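Local coordinates for protein aminotransferase, class I (Staphylococcus aureus, PDB 2O1B) that probably transfers amino groups between aspartate or related amino acids and 2-oxo acids, as a pyridoxal-5'-phosphate-dependent class I aminotransferase, at residues I246-L251 against G263-N268; A89-I94 against V112-G117; I217-A222 against P233-S238; A124-V129 against L184-Y189. All coordinates share one frame; numbering follows the deposited sequence. Where two conformers were deposited one is given.

Contact 1 (I246-L251 against G263-N268). With PLP (pyridoxal-5'-phosphate), chain B.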
loop_
_atom_site.group_PDB
_atom_site.type_symbol
_atom_site.label_atom_id
_atom_site.label_comp_id
_atom_site.label_asym_id
_atom_site.label_seq_id
_atom_site.Cartn_x
_atom_site.Cartn_y
_atom_site.Cartn_z
ATOM N N ILE A 246 13.818 3.514 14.627
ATOM C CA ILE A 246 12.588 4.217 14.261
ATOM C C ILE A 246 11.470 3.642 15.101
ATOM O O ILE A 246 11.550 2.503 15.567
ATOM C CB ILE A 246 12.204 4.068 12.758
ATOM C CG1 ILE A 246 12.114 2.590 12.347
ATOM C CG2 ILE A 246 13.166 4.854 11.877
ATOM C CD1 ILE A 246 11.496 2.361 10.950
ATOM N N GLU A 247 10.433 4.442 15.301
ATOM C CA GLU A 247 9.238 3.991 15.981
ATOM C C GLU A 247 8.055 4.122 15.039
ATOM O O GLU A 247 7.919 5.124 14.346
ATOM C CB GLU A 247 9.009 4.838 17.204
ATOM C CG GLU A 247 7.955 4.305 18.131
ATOM C CD GLU A 247 8.156 4.859 19.491
ATOM O OE1 GLU A 247 7.822 6.054 19.703
ATOM O OE2 GLU A 247 8.679 4.105 20.333
ATOM N N ILE A 248 7.196 3.109 15.026
ATOM C CA ILE A 248 6.027 3.111 14.144
ATOM C C ILE A 248 4.755 3.208 14.994
ATOM O O ILE A 248 4.564 2.460 15.949
ATOM C CB ILE A 248 6.056 1.907 13.193
ATOM C CG1 ILE A 248 7.098 2.169 12.086
ATOM C CG2 ILE A 248 4.669 1.652 12.587
ATOM C CD1 ILE A 248 7.353 1.042 11.155
ATOM N N TYR A 249 3.922 4.175 14.663
ATOM C CA TYR A 249 2.739 4.501 15.447
ATOM C C TYR A 249 1.511 4.380 14.556
ATOM O O TYR A 249 1.538 4.853 13.418
ATOM C CB TYR A 249 2.851 5.934 15.981
ATOM C CG TYR A 249 1.806 6.277 17.022
ATOM C CD1 TYR A 249 2.063 6.074 18.387
ATOM C CD2 TYR A 249 0.551 6.785 16.650
ATOM C CE1 TYR A 249 1.087 6.358 19.357
ATOM C CE2 TYR A 249 -0.422 7.079 17.610
ATOM C CZ TYR A 249 -0.148 6.851 18.957
ATOM O OH TYR A 249 -1.111 7.131 19.902
ATOM N N SER A 250 0.442 3.769 15.078
ATOM C CA SER A 250 -0.781 3.546 14.315
ATOM C C SER A 250 -1.947 4.342 14.880
ATOM O O SER A 250 -2.072 4.477 16.095
ATOM C CB SER A 250 -1.157 2.059 14.323
ATOM O OG SER A 250 -2.381 1.868 13.631
ATOM N N LEU A 251 -2.799 4.861 13.999
ATOM C CA LEU A 251 -4.081 5.457 14.421
ATOM C C LEU A 251 -5.232 4.443 14.590
ATOM O O LEU A 251 -6.317 4.781 15.090
ATOM C CB LEU A 251 -4.498 6.572 13.456
ATOM C CG LEU A 251 -3.719 7.897 13.506
ATOM C CD1 LEU A 251 -2.381 7.828 12.788
ATOM C CD2 LEU A 251 -4.565 9.019 12.915
ATOM N N GLY A 263 -1.008 5.444 9.485
ATOM C CA GLY A 263 -0.029 5.411 10.570
ATOM C C GLY A 263 1.194 6.193 10.126
ATOM O O GLY A 263 1.164 6.867 9.091
ATOM N N PHE A 264 2.267 6.120 10.911
ATOM C CA PHE A 264 3.513 6.782 10.538
ATOM C C PHE A 264 4.725 6.161 11.208
ATOM O O PHE A 264 4.606 5.530 12.264
ATOM C CB PHE A 264 3.452 8.293 10.808
ATOM C CG PHE A 264 3.136 8.655 12.228
ATOM C CD1 PHE A 264 1.830 8.938 12.610
ATOM C CD2 PHE A 264 4.147 8.752 13.176
ATOM C CE1 PHE A 264 1.534 9.285 13.932
ATOM C CE2 PHE A 264 3.862 9.107 14.488
ATOM C CZ PHE A 264 2.547 9.378 14.864
ATOM N N ALA A 265 5.877 6.328 10.557
ATOM C CA ALA A 265 7.174 5.968 11.095
ATOM C C ALA A 265 7.863 7.254 11.499
ATOM O O ALA A 265 7.712 8.287 10.833
ATOM C CB ALA A 265 8.006 5.232 10.057
ATOM N N VAL A 266 8.637 7.179 12.577
ATOM C CA VAL A 266 9.296 8.358 13.146
ATOM C C VAL A 266 10.671 7.974 13.686
ATOM O O VAL A 266 10.842 6.904 14.265
ATOM C CB VAL A 266 8.391 9.032 14.228
ATOM C CG1 VAL A 266 9.185 9.548 15.387
ATOM C CG2 VAL A 266 7.559 10.148 13.619
ATOM N N GLY A 267 11.681 8.816 13.444
ATOM C CA GLY A 267 13.018 8.569 14.007
ATOM C C GLY A 267 14.241 8.607 13.102
ATOM O O GLY A 267 14.395 9.534 12.292
ATOM N N ASN A 268 15.123 7.613 13.267
ATOM C CA ASN A 268 16.408 7.536 12.542
ATOM C C ASN A 268 16.317 8.025 11.108
ATOM O O ASN A 268 15.589 7.432 10.312
ATOM C CB ASN A 268 16.950 6.104 12.524
ATOM C CG ASN A 268 18.392 6.033 12.024
ATOM O OD1 ASN A 268 19.335 6.328 12.762
ATOM N ND2 ASN A 268 18.568 5.648 10.764
HETATM N N1 PLP B . 1.599 -4.159 15.046
HETATM C C2 PLP B . 0.883 -4.643 16.125
HETATM C C2A PLP B . 1.621 -5.110 17.349
HETATM C C3 PLP B . -0.512 -4.649 16.055
HETATM O O3 PLP B . -1.265 -5.113 17.095
HETATM C C4 PLP B . -1.162 -4.180 14.905
HETATM C C4A PLP B . -2.571 -3.690 15.059
HETATM C C5 PLP B . -0.423 -3.710 13.816
HETATM C C6 PLP B . 0.970 -3.706 13.897
HETATM C C5A PLP B . -1.101 -3.222 12.543
HETATM O O4P PLP B . -1.709 -1.954 12.700
HETATM P P PLP B . -2.331 -1.173 11.429
HETATM O O1P PLP B . -3.848 -1.211 11.516
HETATM O O2P PLP B . -1.842 -1.873 10.190
HETATM O O3P PLP B . -1.847 0.247 11.500
#
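Strands 246-250 and 263-267 run antiparallel, their short axes at 156°, with Glu247 opposite Val266 and Tyr249 opposite Phe264 as the hydrogen-bonded pairs. Glu247 N bonds to Val266 O at 2.7 Å and Tyr249 N to Phe264 O at 2.8 Å. Both pairs return a bond, Val266 N to Glu247 O and Phe264 N to Tyr249 O. The non-hydrogen-bonded pairs lie between and beyond these.

The side chains divide over the two faces of the sheet. On one face Tyr249 and Phe264 lie side by side and point the same way. Their rings are close to parallel but slid apart, so they barely overlap. Tyr249 CB sits over one face of the Phe264 ring, toward its rim, 3.6 Å from CZ, and Tyr249 CD2 follows at 3.7 Å from the same CZ. Phe264 CG stands between its own backbone N and carbonyl carbon (chi1 57°), which turns the ring over Tyr249. Glu247 shares this face, but its carboxylate runs on to Tyr98 and to the loop 233-238. Helix 88-102 packs on the same side, with Ile94 against Phe264.

On the other face Ile248 CG1 meets Ala265 CB at 3.8 Å. Ser250 also points this way, and its OG donates to phosphate oxygen O3P of pyridoxal-5'-phosphate at 2.7 Å. The same OG is bonded to Ser252 N. This antiparallel pair belongs to the central sheet of the fold type I aminotransferases, and the end of strand 246-250 helps form the phosphate-binding cup.

Contact 2 (A89-I94 against V112-G117). With PLP (pyridoxal-5'-phosphate), chain B.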
loop_
_atom_site.group_PDB
_atom_site.type_symbol
_atom_site.label_atom_id
_atom_site.label_comp_id
_atom_site.label_asym_id
_atom_site.label_seq_id
_atom_site.Cartn_x
_atom_site.Cartn_y
_atom_site.Cartn_z
ATOM N N ALA A 89 0.951 19.904 6.775
ATOM C CA ALA A 89 0.115 19.887 7.972
ATOM C C ALA A 89 0.086 18.504 8.651
ATOM O O ALA A 89 -0.035 18.425 9.871
ATOM C CB ALA A 89 -1.284 20.360 7.648
ATOM N N PHE A 90 0.201 17.435 7.862
ATOM C CA PHE A 90 0.242 16.061 8.402
ATOM C C PHE A 90 1.596 15.821 9.051
ATOM O O PHE A 90 1.661 15.426 10.219
ATOM C CB PHE A 90 -0.097 15.013 7.313
ATOM C CG PHE A 90 -0.419 13.603 7.842
ATOM C CD1 PHE A 90 -0.645 13.350 9.193
ATOM C CD2 PHE A 90 -0.519 12.533 6.950
ATOM C CE1 PHE A 90 -0.924 12.050 9.643
ATOM C CE2 PHE A 90 -0.816 11.237 7.388
ATOM C CZ PHE A 90 -1.014 10.998 8.733
ATOM N N LYS A 91 2.678 16.104 8.322
ATOM C CA LYS A 91 4.028 15.980 8.898
ATOM C C LYS A 91 4.144 16.761 10.211
ATOM O O LYS A 91 4.779 16.313 11.168
ATOM C CB LYS A 91 5.081 16.480 7.909
ATOM C CG LYS A 91 5.131 15.726 6.587
ATOM C CD LYS A 91 6.180 16.358 5.689
ATOM C CE LYS A 91 6.196 15.729 4.307
ATOM N NZ LYS A 91 6.951 16.597 3.351
ATOM N N GLN A 92 3.518 17.936 10.236
ATOM C CA GLN A 92 3.518 18.810 11.396
ATOM C C GLN A 92 2.668 18.277 12.550
ATOM O O GLN A 92 3.038 18.444 13.712
ATOM C CB GLN A 92 3.064 20.215 11.002
ATOM C CG GLN A 92 3.182 21.244 12.116
ATOM C CD GLN A 92 4.625 21.600 12.445
ATOM O OE1 GLN A 92 5.383 22.004 11.572
ATOM N NE2 GLN A 92 4.998 21.475 13.712
ATOM N N ALA A 93 1.526 17.663 12.238
ATOM C CA ALA A 93 0.668 17.083 13.282
ATOM C C ALA A 93 1.377 15.912 13.957
ATOM O O ALA A 93 1.193 15.674 15.149
ATOM C CB ALA A 93 -0.672 16.642 12.715
ATOM N N ILE A 94 2.203 15.215 13.183
ATOM C CA ILE A 94 3.017 14.113 13.679
ATOM C C ILE A 94 4.092 14.583 14.658
ATOM O O ILE A 94 4.215 14.032 15.755
ATOM C CB ILE A 94 3.671 13.318 12.516
ATOM C CG1 ILE A 94 2.609 12.501 11.762
ATOM C CG2 ILE A 94 4.754 12.382 13.041
ATOM C CD1 ILE A 94 3.049 12.011 10.383
ATOM N N VAL A 112 10.289 11.806 9.567
ATOM C CA VAL A 112 8.876 11.459 9.513
ATOM C C VAL A 112 8.517 10.829 8.165
ATOM O O VAL A 112 8.816 11.399 7.116
ATOM C CB VAL A 112 7.984 12.708 9.749
ATOM C CG1 VAL A 112 6.534 12.350 9.591
ATOM C CG2 VAL A 112 8.222 13.300 11.135
ATOM N N CYS A 113 7.878 9.657 8.207
ATOM C CA CYS A 113 7.362 8.980 7.007
ATOM C C CYS A 113 5.956 8.487 7.288
ATOM O O CYS A 113 5.745 7.675 8.198
ATOM C CB CYS A 113 8.248 7.790 6.611
ATOM S SG CYS A 113 7.700 6.893 5.120
ATOM N N ILE A 114 4.997 8.992 6.523
ATOM C CA ILE A 114 3.605 8.580 6.638
ATOM C C ILE A 114 3.411 7.165 6.097
ATOM O O ILE A 114 4.000 6.813 5.075
ATOM C CB ILE A 114 2.700 9.562 5.873
ATOM C CG1 ILE A 114 2.581 10.866 6.657
ATOM C CG2 ILE A 114 1.316 9.010 5.711
ATOM C CD1 ILE A 114 3.397 11.988 6.119
ATOM N N LEU A 115 2.590 6.363 6.786
ATOM C CA LEU A 115 2.365 4.955 6.414
ATOM C C LEU A 115 0.913 4.669 6.052
ATOM O O LEU A 115 0.001 5.223 6.654
ATOM C CB LEU A 115 2.828 3.998 7.528
ATOM C CG LEU A 115 4.291 4.076 7.996
ATOM C CD1 LEU A 115 4.552 3.160 9.186
ATOM C CD2 LEU A 115 5.259 3.774 6.861
ATOM N N TYR A 116 0.716 3.784 5.077
ATOM C CA TYR A 116 -0.614 3.393 4.605
ATOM C C TYR A 116 -1.141 2.245 5.477
ATOM O O TYR A 116 -1.345 1.120 4.999
ATOM C CB TYR A 116 -0.533 2.956 3.139
ATOM C CG TYR A 116 0.078 4.000 2.231
ATOM C CD1 TYR A 116 -0.726 4.913 1.559
ATOM C CD2 TYR A 116 1.463 4.079 2.048
ATOM C CE1 TYR A 116 -0.174 5.882 0.721
ATOM C CE2 TYR A 116 2.029 5.046 1.215
ATOM C CZ TYR A 116 1.203 5.948 0.559
ATOM O OH TYR A 116 1.737 6.908 -0.275
ATOM N N GLY A 117 -1.349 2.549 6.756
ATOM C CA GLY A 117 -1.520 1.537 7.794
ATOM C C GLY A 117 -0.136 1.036 8.144
ATOM O O GLY A 117 0.690 0.849 7.250
HETATM N N1 PLP B . 1.599 -4.159 15.046
HETATM C C2 PLP B . 0.883 -4.643 16.125
HETATM C C2A PLP B . 1.621 -5.110 17.349
HETATM C C3 PLP B . -0.512 -4.649 16.055
HETATM O O3 PLP B . -1.265 -5.113 17.095
HETATM C C4 PLP B . -1.162 -4.180 14.905
HETATM C C4A PLP B . -2.571 -3.690 15.059
HETATM C C5 PLP B . -0.423 -3.710 13.816
HETATM C C6 PLP B . 0.970 -3.706 13.897
HETATM C C5A PLP B . -1.101 -3.222 12.543
HETATM O O4P PLP B . -1.709 -1.954 12.700
HETATM P P PLP B . -2.331 -1.173 11.429
HETATM O O1P PLP B . -3.848 -1.211 11.516
HETATM O O2P PLP B . -1.842 -1.873 10.190
HETATM O O3P PLP B . -1.847 0.247 11.500
#
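Ile114 meets Phe90 and Ile94 where helix 88-102 packs across strand 112-115, an outermost strand of the mixed seven-stranded sheet in the large domain of this aminotransferase fold. The short axes are 9.2 Å apart and at 108°, so the helix crosses the strand rather than following it. The contact is apolar.

Ile114 can be traced outward. Its CB lies 4.2 Å from Phe90 CE2. CG2 approaches the same CE2 at 3.5 Å. CG1 is placed beside the backbone N (chi1 -74°), where it touches both CD2 and CE2 of Phe90 and lies 3.9 Å from Ile94 CD1. The tip, CD1, meets Phe90 CD2 and, at 4.1 Å, Lys91 CG. The Lys91 chain crosses it at about a right angle and runs on extended to a salt bridge with Glu109.

Within the helix, Ile94 CD1 stands over one face of the Phe90 ring, toward its rim, and so touches Phe90, Ile114 and Val112 at once. Val266 of the next strand also packs on Ile94. At the start of the strand, Val112 CG1 touches Ile94 CD1 at 3.6 Å and Ile94 CG2 at 3.9 Å.

Contact 3 (I217-A222 against P233-S238). With PLP (pyridoxal-5'-phosphate), chain B.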
loop_
_atom_site.group_PDB
_atom_site.type_symbol
_atom_site.label_atom_id
_atom_site.label_comp_id
_atom_site.label_asym_id
_atom_site.label_seq_id
_atom_site.Cartn_x
_atom_site.Cartn_y
_atom_site.Cartn_z
ATOM N N ILE A 217 16.948 -0.792 15.103
ATOM C CA ILE A 217 15.766 -1.260 15.801
ATOM C C ILE A 217 14.524 -0.639 15.182
ATOM O O ILE A 217 14.513 0.554 14.836
ATOM C CB ILE A 217 15.831 -0.900 17.315
ATOM C CG1 ILE A 217 17.007 -1.612 17.994
ATOM C CG2 ILE A 217 14.505 -1.212 18.025
ATOM C CD1 ILE A 217 17.344 -1.079 19.368
ATOM N N VAL A 218 13.486 -1.458 15.038
ATOM C CA VAL A 218 12.165 -0.969 14.681
ATOM C C VAL A 218 11.287 -1.256 15.870
ATOM O O VAL A 218 11.100 -2.411 16.228
ATOM C CB VAL A 218 11.564 -1.709 13.467
ATOM C CG1 VAL A 218 10.152 -1.177 13.164
ATOM C CG2 VAL A 218 12.455 -1.550 12.266
ATOM N N HIS A 219 10.752 -0.210 16.485
ATOM C CA HIS A 219 9.827 -0.407 17.588
ATOM C C HIS A 219 8.392 -0.203 17.116
ATOM O O HIS A 219 8.055 0.863 16.613
ATOM C CB HIS A 219 10.157 0.505 18.784
ATOM C CG HIS A 219 9.186 0.368 19.919
ATOM N ND1 HIS A 219 8.896 -0.847 20.504
ATOM C CD2 HIS A 219 8.416 1.284 20.552
ATOM C CE1 HIS A 219 7.988 -0.671 21.448
ATOM N NE2 HIS A 219 7.680 0.611 21.498
ATOM N N ASP A 220 7.573 -1.247 17.276
ATOM C CA ASP A 220 6.167 -1.275 16.850
ATOM C C ASP A 220 5.279 -0.813 18.004
ATOM O O ASP A 220 5.013 -1.558 18.950
ATOM C CB ASP A 220 5.811 -2.703 16.421
ATOM C CG ASP A 220 4.405 -2.850 15.851
ATOM O OD1 ASP A 220 4.108 -3.973 15.340
ATOM O OD2 ASP A 220 3.601 -1.881 15.901
ATOM N N PHE A 221 4.814 0.425 17.906
ATOM C CA PHE A 221 4.142 1.134 19.000
ATOM C C PHE A 221 2.625 1.193 18.795
ATOM O O PHE A 221 1.957 2.136 19.245
ATOM C CB PHE A 221 4.712 2.553 19.052
ATOM C CG PHE A 221 4.742 3.183 20.427
ATOM C CD1 PHE A 221 4.698 2.418 21.581
ATOM C CD2 PHE A 221 4.836 4.568 20.544
ATOM C CE1 PHE A 221 4.741 3.022 22.838
ATOM C CE2 PHE A 221 4.875 5.184 21.794
ATOM C CZ PHE A 221 4.829 4.402 22.944
ATOM N N ALA A 222 2.089 0.177 18.119
ATOM C CA ALA A 222 0.643 0.064 17.834
ATOM C C ALA A 222 -0.253 0.261 19.050
ATOM O O ALA A 222 -1.364 0.813 18.929
ATOM C CB ALA A 222 0.348 -1.275 17.192
ATOM N N PRO A 233 6.420 4.252 27.372
ATOM C CA PRO A 233 7.485 5.098 26.860
ATOM C C PRO A 233 7.780 4.899 25.369
ATOM O O PRO A 233 7.614 3.797 24.833
ATOM C CB PRO A 233 8.696 4.663 27.689
ATOM C CG PRO A 233 8.449 3.271 27.984
ATOM C CD PRO A 233 6.958 3.083 28.085
ATOM N N SER A 234 8.227 5.978 24.729
ATOM C CA SER A 234 8.738 5.927 23.370
ATOM C C SER A 234 10.206 5.486 23.418
ATOM O O SER A 234 10.938 5.893 24.316
ATOM C CB SER A 234 8.635 7.315 22.736
ATOM O OG SER A 234 9.199 7.338 21.429
ATOM N N ILE A 235 10.639 4.677 22.454
ATOM C CA ILE A 235 12.069 4.366 22.332
ATOM C C ILE A 235 12.871 5.627 21.965
ATOM O O ILE A 235 14.056 5.736 22.281
ATOM C CB ILE A 235 12.338 3.232 21.309
ATOM C CG1 ILE A 235 13.769 2.694 21.460
ATOM C CG2 ILE A 235 12.027 3.695 19.855
ATOM C CD1 ILE A 235 14.045 1.396 20.691
ATOM N N LEU A 236 12.208 6.583 21.306
ATOM C CA LEU A 236 12.865 7.824 20.896
ATOM C C LEU A 236 13.019 8.847 22.021
ATOM O O LEU A 236 13.734 9.834 21.854
ATOM C CB LEU A 236 12.163 8.456 19.692
ATOM C CG LEU A 236 11.978 7.611 18.428
ATOM C CD1 LEU A 236 11.421 8.493 17.338
ATOM C CD2 LEU A 236 13.268 6.991 17.988
ATOM N N ALA A 237 12.371 8.616 23.165
ATOM C CA ALA A 237 12.554 9.490 24.334
ATOM C C ALA A 237 13.763 9.074 25.172
ATOM O O ALA A 237 14.199 9.806 26.066
ATOM C CB ALA A 237 11.290 9.536 25.189
ATOM N N SER A 238 14.297 7.891 24.895
ATOM C CA SER A 238 15.551 7.466 25.516
ATOM C C SER A 238 16.705 8.167 24.808
ATOM O O SER A 238 16.690 8.292 23.592
ATOM C CB SER A 238 15.713 5.948 25.423
ATOM O OG SER A 238 14.893 5.278 26.367
HETATM N N1 PLP B . 1.599 -4.159 15.046
HETATM C C2 PLP B . 0.883 -4.643 16.125
HETATM C C2A PLP B . 1.621 -5.110 17.349
HETATM C C3 PLP B . -0.512 -4.649 16.055
HETATM O O3 PLP B . -1.265 -5.113 17.095
HETATM C C4 PLP B . -1.162 -4.180 14.905
HETATM C C4A PLP B . -2.571 -3.690 15.059
HETATM C C5 PLP B . -0.423 -3.710 13.816
HETATM C C6 PLP B . 0.970 -3.706 13.897
HETATM C C5A PLP B . -1.101 -3.222 12.543
HETATM O O4P PLP B . -1.709 -1.954 12.700
HETATM P P PLP B . -2.331 -1.173 11.429
HETATM O O1P PLP B . -3.848 -1.211 11.516
HETATM O O2P PLP B . -1.842 -1.873 10.190
HETATM O O3P PLP B . -1.847 0.247 11.500
#
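Segment 217-222, which includes most of strand 216-220 and carries the aspartate that faces the pyridine nitrogen of the cofactor, meets the loop 233-238 through Ile217, His219 and Phe221. Ile235 is the main partner. Its chain is extended, with CG1 opposite the backbone N (chi1 -166°), and this carries CD1 to Ile217 CG2 at 3.8 Å. The two isoleucines lean across each other at a slant. The shorter branch, CG2, turns instead to His219 CB, also at 3.8 Å. Further along, Phe221 brings the end of its ring to the backbone: CZ lies 3.4 Å from Pro233 O.

The loop is shaped by an ST turn. Ser234 OG accepts from Leu236 N at 3.1 Å, two residues on. The same OG is hydrogen-bonded to Glu247 OE1, while the other carboxylate oxygen takes Ile235 N. One glutamate of the neighbouring strand therefore holds the loop at two successive residues. Phe203 of helix 200-210 touches Pro233 and Ile235 and meets the His219 ring edge-to-face.

Asp220 points to the cofactor side of the strand. Its OD1 is the atom nearest PLP N1, at 2.5 Å, consistent with the aspartate-pyridine pairing of fold type I aminotransferases, and is also hydrogen-bonded to Tyr146 OH. OD2 receives a weak bond from Ala222 N, and Ala222 CB sits 3.6 Å from PLP C2.

Contact 4 (A124-V129 against L184-Y189)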
loop_
_atom_site.group_PDB
_atom_site.type_symbol
_atom_site.label_atom_id
_atom_site.label_comp_id
_atom_site.label_asym_id
_atom_site.label_seq_id
_atom_site.Cartn_x
_atom_site.Cartn_y
_atom_site.Cartn_z
ATOM N N ALA A 124 7.625 -3.474 5.167
ATOM C CA ALA A 124 8.529 -2.850 4.184
ATOM C C ALA A 124 9.961 -2.655 4.695
ATOM O O ALA A 124 10.920 -2.733 3.907
ATOM C CB ALA A 124 7.944 -1.524 3.678
ATOM N N VAL A 125 10.109 -2.447 6.008
ATOM C CA VAL A 125 11.399 -2.077 6.605
ATOM C C VAL A 125 12.565 -2.961 6.161
ATOM O O VAL A 125 13.604 -2.432 5.782
ATOM C CB VAL A 125 11.379 -1.983 8.178
ATOM C CG1 VAL A 125 12.781 -1.715 8.704
ATOM C CG2 VAL A 125 10.444 -0.873 8.670
ATOM N N PRO A 126 12.426 -4.303 6.226
ATOM C CA PRO A 126 13.616 -5.078 5.830
ATOM C C PRO A 126 14.041 -4.851 4.383
ATOM O O PRO A 126 15.243 -4.781 4.098
ATOM C CB PRO A 126 13.171 -6.521 6.048
ATOM C CG PRO A 126 12.063 -6.409 7.096
ATOM C CD PRO A 126 11.338 -5.192 6.678
ATOM N N THR A 127 13.075 -4.753 3.473
ATOM C CA THR A 127 13.372 -4.506 2.058
ATOM C C THR A 127 14.193 -3.225 1.909
ATOM O O THR A 127 15.126 -3.164 1.087
ATOM C CB THR A 127 12.068 -4.440 1.201
ATOM O OG1 THR A 127 11.581 -5.769 0.983
ATOM C CG2 THR A 127 12.309 -3.793 -0.157
ATOM N N CYS A 128 13.846 -2.232 2.732
ATOM C CA CYS A 128 14.498 -0.924 2.742
ATOM C C CYS A 128 15.861 -0.871 3.408
ATOM O O CYS A 128 16.678 -0.026 3.047
ATOM C CB CYS A 128 13.602 0.099 3.417
ATOM S SG CYS A 128 12.061 0.296 2.567
ATOM N N VAL A 129 16.110 -1.760 4.370
ATOM C CA VAL A 129 17.212 -1.575 5.308
ATOM C C VAL A 129 18.265 -2.684 5.281
ATOM O O VAL A 129 19.452 -2.412 5.476
ATOM C CB VAL A 129 16.659 -1.358 6.753
ATOM C CG1 VAL A 129 17.635 -1.831 7.797
ATOM C CG2 VAL A 129 16.317 0.096 6.966
ATOM N N LEU A 184 18.855 -6.030 11.903
ATOM C CA LEU A 184 17.578 -5.454 12.288
ATOM C C LEU A 184 16.934 -6.242 13.429
ATOM O O LEU A 184 17.042 -7.476 13.492
ATOM C CB LEU A 184 16.635 -5.394 11.078
ATOM C CG LEU A 184 15.305 -4.642 11.199
ATOM C CD1 LEU A 184 15.507 -3.137 11.399
ATOM C CD2 LEU A 184 14.486 -4.893 9.959
ATOM N N ILE A 185 16.274 -5.504 14.321
ATOM C CA ILE A 185 15.552 -6.061 15.459
ATOM C C ILE A 185 14.180 -5.410 15.593
ATOM O O ILE A 185 14.067 -4.189 15.650
ATOM C CB ILE A 185 16.327 -5.839 16.776
ATOM C CG1 ILE A 185 17.717 -6.475 16.686
ATOM C CG2 ILE A 185 15.552 -6.410 17.971
ATOM C CD1 ILE A 185 18.550 -6.279 17.918
ATOM N N TYR A 186 13.136 -6.228 15.645
ATOM C CA TYR A 186 11.812 -5.709 15.978
ATOM C C TYR A 186 11.577 -5.797 17.469
ATOM O O TYR A 186 11.910 -6.806 18.108
ATOM C CB TYR A 186 10.715 -6.474 15.250
ATOM C CG TYR A 186 10.594 -6.123 13.803
ATOM C CD1 TYR A 186 11.549 -6.536 12.887
ATOM C CD2 TYR A 186 9.514 -5.374 13.338
ATOM C CE1 TYR A 186 11.438 -6.214 11.541
ATOM C CE2 TYR A 186 9.393 -5.060 11.991
ATOM C CZ TYR A 186 10.358 -5.480 11.102
ATOM O OH TYR A 186 10.239 -5.169 9.757
ATOM N N LEU A 187 11.004 -4.731 18.016
ATOM C CA LEU A 187 10.567 -4.724 19.397
ATOM C C LEU A 187 9.135 -4.225 19.391
ATOM O O LEU A 187 8.753 -3.471 18.507
ATOM C CB LEU A 187 11.465 -3.825 20.258
ATOM C CG LEU A 187 12.914 -4.321 20.463
ATOM C CD1 LEU A 187 13.736 -3.339 21.265
ATOM C CD2 LEU A 187 12.951 -5.715 21.119
ATOM N N THR A 188 8.353 -4.667 20.369
ATOM C CA THR A 188 6.928 -4.360 20.437
ATOM C C THR A 188 6.513 -4.262 21.897
ATOM O O THR A 188 6.384 -5.284 22.571
ATOM C CB THR A 188 6.086 -5.491 19.777
ATOM O OG1 THR A 188 6.755 -5.994 18.610
ATOM C CG2 THR A 188 4.696 -4.998 19.414
ATOM N N TYR A 189 6.333 -3.032 22.377
ATOM C CA TYR A 189 5.849 -2.742 23.721
ATOM C C TYR A 189 4.852 -1.580 23.683
ATOM O O TYR A 189 5.200 -0.469 23.289
ATOM C CB TYR A 189 7.002 -2.466 24.703
ATOM C CG TYR A 189 7.900 -3.674 24.827
ATOM C CD1 TYR A 189 9.069 -3.776 24.079
ATOM C CD2 TYR A 189 7.532 -4.753 25.636
ATOM C CE1 TYR A 189 9.883 -4.914 24.163
ATOM C CE2 TYR A 189 8.314 -5.889 25.715
ATOM C CZ TYR A 189 9.490 -5.963 24.984
ATOM O OH TYR A 189 10.260 -7.088 25.079
#
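Val125 and Pro126 of helix 118-129 pack on Leu184 and Tyr186 of strand 182-187. The short segments run nearly antiparallel, at 159°, with their axes 10.4 Å apart.

The apolar contacts centre on Leu184. Its CG lies opposite the backbone N (chi1 -171°), which directs both methyl groups at the helix. CD2 meets Val125 CG1 at 3.8 Å and Pro126 CG at 4.0 Å. CD1 touches Val125 CG1 as well and, more loosely, Val129 CG1. The Leu184 chain meets the proline ring at about a right angle.

The second group of contacts involves the Tyr186 hydroxyl. Its OH lies 3.3 Å from Pro126 CD and 3.7 Å from Val125 CB. Pro126 CG sits at the edge of the tyrosine ring, near its plane. The OH is hydrogen-bonded to Leu122 O. This carbonyl is one turn before Pro126, whose nitrogen has no hydrogen to offer it, so the phenol serves a backbone oxygen at the kink of the helix.

Leu184 also packs on Val218 and Val136 of the strands next to its own, and Tyr186 stacks on Tyr146. Val125 touches Val218 too. The helix packs on the sheet next to helix 269-282, whose Tyr278 touches Ala124 and Cys128; Thr127 and Cys128 also reach the second subunit.

How the contacts relate
Contacts 1 to 4 all lie on one mixed sheet. Contacts 1 and 2 join through neighbouring strands, with a probable hydrogen bond of 2.7 Å from Ala265 N to Cys113 O. On the other side, contact 1 meets contact 3, where Phe221 N lies 2.8 Å from Ile248 O. Contact 3 in turn meets contact 4, with Asp220 N 2.8 Å from Leu187 O. Contacts 2 and 4 do not touch, and their centres are about 18 Å apart. Pyridoxal-5'-phosphate links the set: contact 1 supplies Ser250 to its phosphate, contact 3 supplies Asp220 and Ala222 to its ring, and Gly117 and Thr188 of contacts 2 and 4 also line its pocket.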